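Local coordinates for protein porin B (Pseudomonas putida, PDB 4GEY) that forms a beta-barrel channel in the outer membrane that probably takes up sugars selectively and binds glucose inside, at residues A[23-28]-A[33-38]; A[71-76]-A[184-189]; A[343-348]-A[400-405]; A[396-401]-A[406-411]. The protein carries 2 engineered substitutions. All blocks are in the same frame, centred on the assembly; numbering follows the deposited sequence.

Interaction 1. Residues A[23-28]-A[33-38]; sequences SKWMTG and TRTELL
Arg34 lays its guanidinium flat on the indole of Trp25, a cation-pi stack with CZ of Arg34 3.5 Å from the centroid of the five-membered ring of Trp25 and the two planes 14° apart. Farther back along the same arginine, CD sits over the six-membered ring in a CH-pi contact, so the side chain spans both halves of the indole. Its reach comes from a chain extended from CG to NE, with CG anti to the backbone N (chi1 -162°). CG of Lys24 lies near the rim of the opposite face of Trp25. At the benzo end, CZ2 of Trp25 meets CD2 of Leu38 at 3.7 Å. NH1 of Arg34 donates to the carbonyl O of Gly28 at 3.2 Å, tilted somewhat from the guanidinium plane. Gly28 closes a type I turn begun at Trp25, its N bonded to O of Trp25 at 3.0 Å. The terminal carboxylate of Phe436 forms a salt bridge with NH1 and probably balances the buried charge, while Phe44 O satisfies NH2. The contact thus ties the N-terminal loop and helix 33-40 to the ends of strands 42-57 and 425-435, where the barrel closes.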
# COMPACT_ATOMS: atom_id res chain seq x y z
N SER A 23 14.68 7.84 -23.06
CA SER A 23 15.46 7.72 -21.83
C SER A 23 14.53 7.41 -20.67
O SER A 23 13.47 8.01 -20.55
CB SER A 23 16.18 9.03 -21.54
OG SER A 23 16.87 8.96 -20.31
N LYS A 24 14.91 6.48 -19.80
CA LYS A 24 14.09 6.24 -18.61
C LYS A 24 14.43 7.23 -17.50
O LYS A 24 13.86 7.18 -16.41
CB LYS A 24 14.21 4.79 -18.13
CG LYS A 24 15.58 4.36 -17.64
CD LYS A 24 15.45 3.00 -16.95
CE LYS A 24 16.78 2.42 -16.48
NZ LYS A 24 16.60 1.07 -15.84
N TRP A 25 15.36 8.14 -17.79
CA TRP A 25 15.66 9.25 -16.89
C TRP A 25 15.47 10.62 -17.56
O TRP A 25 15.95 10.88 -18.67
CB TRP A 25 17.08 9.15 -16.35
CG TRP A 25 17.54 7.77 -16.04
CD1 TRP A 25 17.08 6.96 -15.05
CD2 TRP A 25 18.57 7.05 -16.71
NE1 TRP A 25 17.76 5.76 -15.07
CE2 TRP A 25 18.68 5.80 -16.09
CE3 TRP A 25 19.41 7.34 -17.79
CZ2 TRP A 25 19.61 4.83 -16.50
CZ3 TRP A 25 20.33 6.38 -18.20
CH2 TRP A 25 20.42 5.14 -17.55
N MSE A 26 14.80 11.52 -16.86
CA MSE A 26 14.57 12.85 -17.41
C MSE A 26 15.87 13.60 -17.65
O MSE A 26 15.98 14.36 -18.61
CB MSE A 26 13.69 13.65 -16.47
CG MSE A 26 13.24 14.95 -17.05
SE MSE A 26 12.26 15.95 -15.70
CE MSE A 26 13.68 17.15 -15.09
N THR A 27 16.86 13.38 -16.78
CA THR A 27 18.13 14.09 -16.89
C THR A 27 19.13 13.30 -17.74
O THR A 27 20.28 13.71 -17.92
CB THR A 27 18.73 14.38 -15.50
OG1 THR A 27 18.94 13.16 -14.78
CG2 THR A 27 17.79 15.26 -14.71
N GLY A 28 18.66 12.17 -18.27
CA GLY A 28 19.45 11.33 -19.16
C GLY A 28 20.62 10.63 -18.51
O GLY A 28 20.62 10.38 -17.30
N THR A 33 28.38 9.35 -17.99
CA THR A 33 28.83 9.02 -16.63
C THR A 33 27.79 8.24 -15.81
O THR A 33 28.16 7.50 -14.90
CB THR A 33 29.38 10.24 -15.82
OG1 THR A 33 28.59 10.45 -14.65
CG2 THR A 33 29.38 11.50 -16.64
N ARG A 34 26.51 8.40 -16.13
CA ARG A 34 25.48 7.61 -15.47
C ARG A 34 25.57 6.16 -15.91
O ARG A 34 25.50 5.25 -15.09
CB ARG A 34 24.08 8.17 -15.75
CG ARG A 34 23.00 7.70 -14.78
CD ARG A 34 21.74 8.55 -14.92
NE ARG A 34 20.71 8.21 -13.94
CZ ARG A 34 19.61 8.93 -13.72
NH1 ARG A 34 19.40 10.04 -14.40
NH2 ARG A 34 18.73 8.53 -12.82
N THR A 35 25.76 5.95 -17.21
CA THR A 35 25.89 4.59 -17.74
C THR A 35 27.18 3.89 -17.29
O THR A 35 27.20 2.67 -17.14
CB THR A 35 25.77 4.56 -19.27
OG1 THR A 35 26.45 5.69 -19.82
CG2 THR A 35 24.31 4.61 -19.66
N GLU A 36 28.24 4.65 -17.06
CA GLU A 36 29.45 4.08 -16.48
C GLU A 36 29.14 3.57 -15.08
O GLU A 36 29.26 2.37 -14.81
CB GLU A 36 30.55 5.13 -16.40
CG GLU A 36 31.15 5.50 -17.74
CD GLU A 36 32.00 6.74 -17.64
OE1 GLU A 36 32.29 7.15 -16.49
OE2 GLU A 36 32.35 7.31 -18.70
N LEU A 37 28.70 4.48 -14.21
CA LEU A 37 28.35 4.16 -12.84
C LEU A 37 27.50 2.90 -12.76
O LEU A 37 27.72 2.04 -11.90
CB LEU A 37 27.64 5.34 -12.20
CG LEU A 37 28.55 6.51 -11.85
CD1 LEU A 37 27.73 7.69 -11.41
CD2 LEU A 37 29.53 6.10 -10.77
N LEU A 38 26.54 2.79 -13.68
CA LEU A 38 25.73 1.58 -13.82
C LEU A 38 26.57 0.32 -14.05
O LEU A 38 26.30 -0.73 -13.47
CB LEU A 38 24.73 1.74 -14.97
CG LEU A 38 23.23 1.62 -14.68
CD1 LEU A 38 22.92 1.89 -13.22
CD2 LEU A 38 22.43 2.57 -15.58

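Interaction 2. Residues A[71-76]-A[184-189]; sequences QFALGA and YNWPVS. With BGC (beta-D-glucopyranose), chain B.
The peptide before Pro187 is cis, and the two backbones keep apart, CA of Ala73 being 9.2 Å from CA of Pro187, so the side chain of Trp186 bridges the gap. CG of Trp186 is anti to the backbone N (chi1 175°), which carries the indole toward strand 66-79, edge first. NE1 of Trp186 donates to OE1 of Gln71 at 2.9 Å. The acceptor lies nearly in the indole plane, but the N-H comes to it from above the carbonyl plane, with amide and ring turned 52° apart. Along the same edge CB of Ala73 packs against CZ2 of Trp186 at 3.8 Å. The loop backbone serves the sugar: O of Trp186 accepts a weak hydrogen bond from O4 of the bound glucose at 3.0 Å, while CB of Asn185 comes within 3.4 Å of its C6. OE1 of Gln71 also accepts from NE of Arg98, whose NH2 binds the glucose. The two donors to OE1 probably favour this amide orientation, although the Trp186 bond is poorly directed at the carbonyl. Gln71 thereby connects Arg98 of the adjacent strand with the loop that carries a sugar-binding carbonyl, consistent with a second-shell role in the pocket.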
# COMPACT_ATOMS: atom_id res chain seq x y z
N GLN A 71 5.52 12.91 -3.42
CA GLN A 71 6.61 12.14 -2.83
C GLN A 71 7.82 12.16 -3.74
O GLN A 71 7.70 12.01 -4.96
CB GLN A 71 6.15 10.69 -2.57
CG GLN A 71 7.21 9.75 -2.01
CD GLN A 71 6.74 8.27 -1.95
OE1 GLN A 71 6.19 7.80 -0.94
NE2 GLN A 71 6.96 7.55 -3.04
N PHE A 72 8.98 12.40 -3.14
CA PHE A 72 10.25 12.23 -3.82
C PHE A 72 10.93 11.02 -3.21
O PHE A 72 10.83 10.79 -2.01
CB PHE A 72 11.13 13.46 -3.63
CG PHE A 72 10.79 14.61 -4.54
CD1 PHE A 72 11.41 14.74 -5.78
CD2 PHE A 72 9.88 15.59 -4.15
CE1 PHE A 72 11.12 15.81 -6.63
CE2 PHE A 72 9.58 16.66 -4.98
CZ PHE A 72 10.20 16.77 -6.23
N ALA A 73 11.61 10.23 -4.04
CA ALA A 73 12.32 9.06 -3.53
C ALA A 73 13.74 9.01 -4.08
O ALA A 73 13.95 8.90 -5.29
CB ALA A 73 11.55 7.80 -3.85
N LEU A 74 14.72 9.09 -3.19
CA LEU A 74 16.12 9.17 -3.58
C LEU A 74 16.74 7.82 -3.27
O LEU A 74 16.65 7.35 -2.14
CB LEU A 74 16.80 10.30 -2.79
CG LEU A 74 18.18 10.89 -3.09
CD1 LEU A 74 19.26 10.18 -2.31
CD2 LEU A 74 18.47 10.84 -4.57
N GLY A 75 17.34 7.18 -4.27
CA GLY A 75 17.78 5.80 -4.10
C GLY A 75 19.20 5.51 -4.53
O GLY A 75 19.76 6.15 -5.43
N ALA A 76 19.81 4.53 -3.87
CA ALA A 76 21.13 4.07 -4.27
C ALA A 76 21.17 2.55 -4.24
O ALA A 76 21.00 1.93 -3.19
CB ALA A 76 22.19 4.66 -3.36
N TYR A 184 3.61 -1.78 8.46
CA TYR A 184 3.90 -0.48 7.86
C TYR A 184 4.64 -0.61 6.53
O TYR A 184 5.82 -0.91 6.50
CB TYR A 184 4.77 0.36 8.80
CG TYR A 184 4.30 0.42 10.24
CD1 TYR A 184 2.94 0.52 10.55
CD2 TYR A 184 5.20 0.40 11.29
CE1 TYR A 184 2.51 0.59 11.87
CE2 TYR A 184 4.78 0.47 12.60
CZ TYR A 184 3.44 0.56 12.89
OH TYR A 184 3.03 0.62 14.20
N ASN A 185 3.94 -0.36 5.44
CA ASN A 185 4.60 -0.33 4.14
C ASN A 185 5.48 0.90 3.97
O ASN A 185 5.49 1.81 4.81
CB ASN A 185 3.55 -0.33 3.03
CG ASN A 185 2.67 -1.58 3.05
OD1 ASN A 185 3.15 -2.69 3.23
ND2 ASN A 185 1.37 -1.38 2.88
N TRP A 186 6.23 0.89 2.86
CA TRP A 186 6.78 2.10 2.25
C TRP A 186 5.80 3.24 2.47
O TRP A 186 4.66 3.15 2.04
CB TRP A 186 6.96 1.88 0.75
CG TRP A 186 7.41 3.10 -0.01
CD1 TRP A 186 6.74 4.30 -0.14
CD2 TRP A 186 8.62 3.25 -0.76
NE1 TRP A 186 7.47 5.17 -0.90
CE2 TRP A 186 8.63 4.55 -1.30
CE3 TRP A 186 9.71 2.40 -1.03
CZ2 TRP A 186 9.66 5.03 -2.09
CZ3 TRP A 186 10.74 2.87 -1.81
CH2 TRP A 186 10.72 4.18 -2.33
N PRO A 187 6.26 4.36 3.05
CA PRO A 187 7.67 4.73 3.19
C PRO A 187 8.25 4.52 4.57
O PRO A 187 9.29 5.11 4.84
CB PRO A 187 7.63 6.23 2.93
CG PRO A 187 6.29 6.64 3.54
CD PRO A 187 5.36 5.47 3.43
N VAL A 188 7.60 3.75 5.44
CA VAL A 188 8.13 3.51 6.78
C VAL A 188 9.13 2.36 6.71
O VAL A 188 8.90 1.39 6.00
CB VAL A 188 7.01 3.14 7.80
CG1 VAL A 188 7.57 2.92 9.20
CG2 VAL A 188 5.96 4.22 7.85
N SER A 189 10.24 2.47 7.43
CA SER A 189 11.17 1.34 7.53
C SER A 189 11.20 0.80 8.95
O SER A 189 10.82 1.49 9.90
CB SER A 189 12.58 1.73 7.10
OG SER A 189 13.27 2.38 8.16
C2 BGC B . 0.53 6.02 2.13
C3 BGC B . 0.85 5.02 1.21
C4 BGC B . 1.62 3.93 1.82
C5 BGC B . 0.92 3.31 3.07
C6 BGC B . 1.70 2.47 3.81
C1 BGC B . -0.26 5.53 3.23
O1 BGC B . -0.52 6.58 4.09
O2 BGC B . -0.20 7.08 1.44
O3 BGC B . 1.59 5.62 0.10
O4 BGC B . 1.87 2.96 0.85
O5 BGC B . 0.46 4.49 3.93
O6 BGC B . 2.64 3.00 4.68

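Interaction 3. Residues A[343-348]-A[400-405]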
# COMPACT_ATOMS: atom_id res chain seq x y z
N ARG A 343 -1.66 4.45 -29.50
CA ARG A 343 -1.03 4.66 -28.20
C ARG A 343 -0.77 3.35 -27.46
O ARG A 343 -1.41 3.05 -26.44
CB ARG A 343 -1.87 5.63 -27.37
CG ARG A 343 -2.08 6.99 -28.05
CD ARG A 343 -0.86 7.88 -27.92
NE ARG A 343 -0.49 8.01 -26.52
CZ ARG A 343 0.68 8.47 -26.09
NH1 ARG A 343 1.61 8.86 -26.97
NH2 ARG A 343 0.93 8.52 -24.80
N PRO A 344 0.19 2.55 -27.98
CA PRO A 344 0.46 1.17 -27.59
C PRO A 344 1.04 1.00 -26.19
O PRO A 344 1.08 -0.13 -25.69
CB PRO A 344 1.51 0.73 -28.62
CG PRO A 344 2.21 1.97 -28.97
CD PRO A 344 1.13 3.01 -29.02
N LYS A 345 1.49 2.09 -25.57
CA LYS A 345 2.03 2.00 -24.22
C LYS A 345 1.10 2.59 -23.17
O LYS A 345 1.43 2.56 -21.99
CB LYS A 345 3.41 2.65 -24.14
CG LYS A 345 4.47 1.99 -24.99
CD LYS A 345 5.85 2.52 -24.65
CE LYS A 345 6.95 1.66 -25.25
NZ LYS A 345 8.29 2.19 -24.89
N ASP A 346 -0.05 3.13 -23.60
CA ASP A 346 -1.03 3.67 -22.66
C ASP A 346 -1.80 2.56 -21.96
O ASP A 346 -1.88 1.44 -22.46
CB ASP A 346 -2.03 4.58 -23.37
CG ASP A 346 -1.47 5.96 -23.69
OD1 ASP A 346 -0.30 6.24 -23.33
OD2 ASP A 346 -2.21 6.77 -24.28
N ASP A 347 -2.38 2.86 -20.80
CA ASP A 347 -3.19 1.85 -20.12
C ASP A 347 -4.52 2.38 -19.57
O ASP A 347 -4.68 3.58 -19.31
CB ASP A 347 -2.38 1.07 -19.07
CG ASP A 347 -1.94 1.92 -17.89
OD1 ASP A 347 -1.75 3.14 -18.06
OD2 ASP A 347 -1.76 1.36 -16.78
N ILE A 348 -5.49 1.48 -19.48
CA ILE A 348 -6.79 1.80 -18.93
C ILE A 348 -7.02 0.93 -17.71
O ILE A 348 -6.95 -0.29 -17.80
CB ILE A 348 -7.90 1.51 -19.94
CG1 ILE A 348 -7.72 2.38 -21.17
CG2 ILE A 348 -9.25 1.81 -19.33
CD1 ILE A 348 -8.74 2.13 -22.23
N VAL A 400 3.74 9.50 -21.65
CA VAL A 400 4.32 10.68 -22.27
C VAL A 400 5.73 10.39 -22.76
O VAL A 400 6.02 10.53 -23.94
CB VAL A 400 4.36 11.90 -21.32
CG1 VAL A 400 4.60 13.17 -22.14
CG2 VAL A 400 3.09 12.03 -20.53
N THR A 401 6.60 10.01 -21.83
CA THR A 401 7.93 9.50 -22.16
C THR A 401 8.19 8.23 -21.37
O THR A 401 7.31 7.74 -20.68
CB THR A 401 9.04 10.52 -21.84
OG1 THR A 401 9.06 10.79 -20.43
CG2 THR A 401 8.83 11.81 -22.63
N ASN A 402 9.40 7.70 -21.48
CA ASN A 402 9.79 6.57 -20.63
C ASN A 402 10.14 7.04 -19.23
O ASN A 402 10.39 6.22 -18.34
CB ASN A 402 10.96 5.80 -21.25
CG ASN A 402 10.52 4.86 -22.35
OD1 ASN A 402 9.38 4.40 -22.36
ND2 ASN A 402 11.43 4.56 -23.27
N TRP A 403 10.16 8.36 -19.03
CA TRP A 403 10.44 8.93 -17.72
C TRP A 403 9.25 9.70 -17.17
O TRP A 403 9.34 10.29 -16.09
CB TRP A 403 11.70 9.81 -17.76
CG TRP A 403 11.70 10.88 -18.84
CD1 TRP A 403 12.29 10.81 -20.07
CD2 TRP A 403 11.09 12.18 -18.77
NE1 TRP A 403 12.08 11.98 -20.78
CE2 TRP A 403 11.34 12.83 -20.00
CE3 TRP A 403 10.34 12.85 -17.80
CZ2 TRP A 403 10.88 14.13 -20.28
CZ3 TRP A 403 9.88 14.14 -18.08
CH2 TRP A 403 10.16 14.76 -19.30
N LEU A 404 8.13 9.69 -17.89
CA LEU A 404 6.96 10.45 -17.47
C LEU A 404 5.65 9.76 -17.85
O LEU A 404 5.41 9.48 -19.02
CB LEU A 404 6.99 11.85 -18.08
CG LEU A 404 6.26 13.02 -17.39
CD1 LEU A 404 5.50 13.88 -18.39
CD2 LEU A 404 5.35 12.60 -16.26
N THR A 405 4.82 9.49 -16.85
CA THR A 405 3.47 8.98 -17.07
C THR A 405 2.48 9.87 -16.33
O THR A 405 2.69 10.26 -15.18
CB THR A 405 3.30 7.51 -16.59
OG1 THR A 405 4.31 6.68 -17.18
CG2 THR A 405 1.91 6.97 -16.97
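Lys345 and Asn402 approach each other between two turns at one rim of the beta-barrel. The first, a type I turn from Arg343 to Asp346, leads into strand 347-357. The second joins strands 388-399 and 404-414 of a beta hairpin. Since strand 388-399 runs between strands 347-357 and 404-414, the turns meet across it, and their direct contact is a light one at the surface.

The polar contact between them is loose. Lys345, extended beyond CG, brings NZ to 3.5 Å from OD1 of Asn402, the two side chains crossing at about a right angle. The amide of Asn402 has its stronger partner elsewhere, for its ND2 donates to O of Glu22 in the N-terminal segment. The guanidinium of Arg343 comes up edge-on to Val400, with NH2 4.3 Å from its N.

Ionic pairing lies within the first turn. Arg343 takes Asp346 side-on: NE donates to OD2 at 3.1 Å, nearly straight at 165° but from above the carboxylate plane, and NH2 reaches OD1 at 3.0 Å on its syn side in a more bent bond (133°). This paired grip links the first and last residues of the turn, already joined by the bond from N of Asp346 to O of Arg343. The carboxylate of Asp346 has further partners on strand 388-399.

Main-chain bonds shape the second turn. N of Thr401 donates to O of Leu404 at 3.1 Å, and N of Val400 reaches the same oxygen more weakly. An ST turn completes it, OG1 of Thr401 accepting from N of Trp403 at 3.0 Å.

Interaction 4. Residues A[396-401]-A[406-411]; sequences YGFHVT and VRPNLQ. With C8E ((hydroxyethyloxy)tri(ethyloxy)octane), chain D; C8E ((hydroxyethyloxy)tri(ethyloxy)octane), chain E.
Phe398 and Val406 form an antiparallel hydrogen-bonded pair in the beta hairpin of strands 388-399 and 404-414, part of the barrel wall. Both of their amide-carbonyl couples are satisfied: N of Phe398 donates to O of Val406 at 2.8 Å, and N of Val406 to O of Phe398 at 3.1 Å. Two residues along, N of Tyr396 donates to O of Pro408 at 3.1 Å, almost in line with the carbonyl. Proline has no N-H to return that bond, and O of Tyr396 instead receives a CA-H...O contact from Arg407. On strand 404-414, ND2 of Asn409 donates to O of Arg407 while its OD1 accepts from NE2 of Gln411 at 3.1 Å; Gln166 takes up the same ND2 and Val119 O the same NE2. NH1 of Arg407 is held by Gln433, and the hydroxyl of Tyr396 by Asp346. The apolar side chains gather on the face that binds detergent. There CG of Pro408 meets the edge of the Phe398 ring at CE2, 3.7 Å away, and CD1 of Tyr396 lies over the centre of that ring. One detergent chain runs past Leu410; the other brings its C19 to 3.4 Å from CZ of Phe398.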
# COMPACT_ATOMS: atom_id res chain seq x y z
N TYR A 396 -6.86 6.49 -16.90
CA TYR A 396 -6.20 6.38 -18.21
C TYR A 396 -4.77 6.88 -18.06
O TYR A 396 -4.54 8.02 -17.65
CB TYR A 396 -6.95 7.18 -19.29
CG TYR A 396 -6.37 6.96 -20.67
CD1 TYR A 396 -5.16 7.55 -21.05
CD2 TYR A 396 -7.00 6.12 -21.60
CE1 TYR A 396 -4.60 7.33 -22.30
CE2 TYR A 396 -6.45 5.90 -22.87
CZ TYR A 396 -5.25 6.50 -23.20
OH TYR A 396 -4.68 6.29 -24.42
N GLY A 397 -3.80 6.04 -18.40
CA GLY A 397 -2.40 6.41 -18.27
C GLY A 397 -1.77 6.83 -19.59
O GLY A 397 -1.63 5.99 -20.48
N PHE A 398 -1.41 8.10 -19.73
CA PHE A 398 -0.68 8.52 -20.93
C PHE A 398 0.78 8.23 -20.71
O PHE A 398 1.37 8.68 -19.72
CB PHE A 398 -0.84 10.02 -21.25
CG PHE A 398 -2.25 10.46 -21.47
CD1 PHE A 398 -2.82 10.43 -22.73
CD2 PHE A 398 -3.02 10.94 -20.40
CE1 PHE A 398 -4.13 10.86 -22.94
CE2 PHE A 398 -4.33 11.38 -20.60
CZ PHE A 398 -4.89 11.34 -21.86
N HIS A 399 1.37 7.47 -21.62
CA HIS A 399 2.80 7.26 -21.59
C HIS A 399 3.45 8.41 -22.35
O HIS A 399 3.66 8.33 -23.56
CB HIS A 399 3.15 5.91 -22.24
CG HIS A 399 4.61 5.62 -22.26
ND1 HIS A 399 5.47 6.21 -23.16
CD2 HIS A 399 5.37 4.80 -21.50
CE1 HIS A 399 6.70 5.77 -22.95
NE2 HIS A 399 6.66 4.91 -21.94
N VAL A 400 3.74 9.50 -21.65
CA VAL A 400 4.32 10.68 -22.27
C VAL A 400 5.73 10.39 -22.76
O VAL A 400 6.02 10.53 -23.94
CB VAL A 400 4.36 11.90 -21.32
CG1 VAL A 400 4.60 13.17 -22.14
CG2 VAL A 400 3.09 12.03 -20.53
N THR A 401 6.60 10.01 -21.83
CA THR A 401 7.93 9.50 -22.16
C THR A 401 8.19 8.23 -21.37
O THR A 401 7.31 7.74 -20.68
CB THR A 401 9.04 10.52 -21.84
OG1 THR A 401 9.06 10.79 -20.43
CG2 THR A 401 8.83 11.81 -22.63
N VAL A 406 1.38 10.18 -16.99
CA VAL A 406 0.37 11.08 -16.46
C VAL A 406 -0.94 10.33 -16.50
O VAL A 406 -1.39 9.94 -17.59
CB VAL A 406 0.30 12.37 -17.34
CG1 VAL A 406 -0.97 13.14 -17.09
CG2 VAL A 406 1.52 13.24 -17.10
N ARG A 407 -1.55 10.07 -15.34
CA ARG A 407 -2.86 9.40 -15.38
C ARG A 407 -4.00 10.07 -14.65
O ARG A 407 -4.11 9.99 -13.43
CB ARG A 407 -2.81 7.89 -15.05
CG ARG A 407 -1.93 7.48 -13.95
CD ARG A 407 -2.16 6.02 -13.62
NE ARG A 407 -1.44 5.12 -14.52
CZ ARG A 407 -0.15 4.83 -14.40
NH1 ARG A 407 0.56 5.39 -13.43
NH2 ARG A 407 0.44 4.00 -15.25
N PRO A 408 -4.87 10.75 -15.41
CA PRO A 408 -6.14 11.21 -14.87
C PRO A 408 -6.98 10.01 -14.44
O PRO A 408 -6.91 8.93 -15.04
CB PRO A 408 -6.81 11.90 -16.07
CG PRO A 408 -6.04 11.43 -17.28
CD PRO A 408 -4.65 11.21 -16.79
N ASN A 409 -7.76 10.21 -13.39
CA ASN A 409 -8.63 9.15 -12.90
C ASN A 409 -9.92 9.69 -12.31
O ASN A 409 -10.03 10.87 -11.98
CB ASN A 409 -7.89 8.28 -11.89
CG ASN A 409 -7.35 9.08 -10.73
OD1 ASN A 409 -7.94 9.12 -9.65
ND2 ASN A 409 -6.20 9.73 -10.94
N LEU A 410 -10.89 8.80 -12.20
CA LEU A 410 -12.18 9.10 -11.60
C LEU A 410 -12.39 8.10 -10.48
O LEU A 410 -12.29 6.90 -10.69
CB LEU A 410 -13.28 8.93 -12.64
CG LEU A 410 -14.09 10.12 -13.14
CD1 LEU A 410 -14.06 10.16 -14.65
CD2 LEU A 410 -15.52 9.99 -12.67
N GLN A 411 -12.67 8.60 -9.29
CA GLN A 411 -12.87 7.74 -8.13
C GLN A 411 -14.26 7.88 -7.57
O GLN A 411 -14.80 8.99 -7.52
CB GLN A 411 -11.86 8.10 -7.05
CG GLN A 411 -10.46 7.67 -7.38
CD GLN A 411 -9.49 8.07 -6.32
OE1 GLN A 411 -9.58 7.60 -5.19
NE2 GLN A 411 -8.55 8.95 -6.66
C1 C8E D . -8.62 14.51 -14.23
C2 C8E D . -10.06 14.10 -13.93
C3 C8E D . -10.77 13.64 -15.21
C4 C8E D . -11.25 12.20 -15.05
C5 C8E D . -10.40 11.21 -15.85
C6 C8E D . -11.23 10.29 -16.75
C7 C8E D . -10.61 8.90 -16.88
C8 C8E D . -11.64 7.90 -17.40
O9 C8E D . -11.52 7.66 -18.80
C10 C8E D . -11.25 6.31 -19.14
C11 C8E D . -11.90 5.93 -20.49
O12 C8E D . -11.53 6.78 -21.56
C13 C8E D . -11.40 6.09 -22.80
C14 C8E D . -10.46 6.81 -23.78
O15 C8E D . -10.80 6.52 -25.13
C16 C8E D . -9.71 6.03 -25.90
C17 C8E D . -9.37 6.94 -27.08
O18 C8E D . -8.27 6.42 -27.82
C19 C8E D . -8.55 6.06 -29.16
C20 C8E D . -7.28 6.20 -29.98
O21 C8E D . -7.54 6.69 -31.28
C10 C8E E . -5.96 9.37 -30.76
C11 C8E E . -5.24 10.22 -29.72
O12 C8E E . -5.28 9.63 -28.45
C13 C8E E . -6.59 9.58 -27.91
C14 C8E E . -6.64 10.17 -26.50
O15 C8E E . -7.04 9.17 -25.59
C16 C8E E . -8.19 9.50 -24.83
C17 C8E E . -7.87 10.46 -23.69
O18 C8E E . -8.74 10.21 -22.60
C19 C8E E . -8.21 10.59 -21.35
C20 C8E E . -9.34 11.09 -20.46
O21 C8E E . -9.19 12.48 -20.23

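Overall arrangement
Interactions 3 and 4 are neighbours, with centres about 8 Å apart; they share Val400 and Thr401 and are joined through Asp346, whose OD1 lies 2.7 Å from N of His399 in a probable hydrogen bond. Interaction 1, its centre about 20 Å from that of interaction 3, still touches it: O of Ser23 is 3.1 Å from CD1 of Trp403, and selenomethionine Met26 packs on the same indole. Interaction 2 stands apart in the channel, about 21 Å from interaction 1 and 23 to 24 Å from interactions 3 and 4, centre to centre. It alone touches the glucose. Phe436 bridges the regions, its carboxylate held by Arg34 and the residue touched by the side chain of Phe72 on strand 66-79.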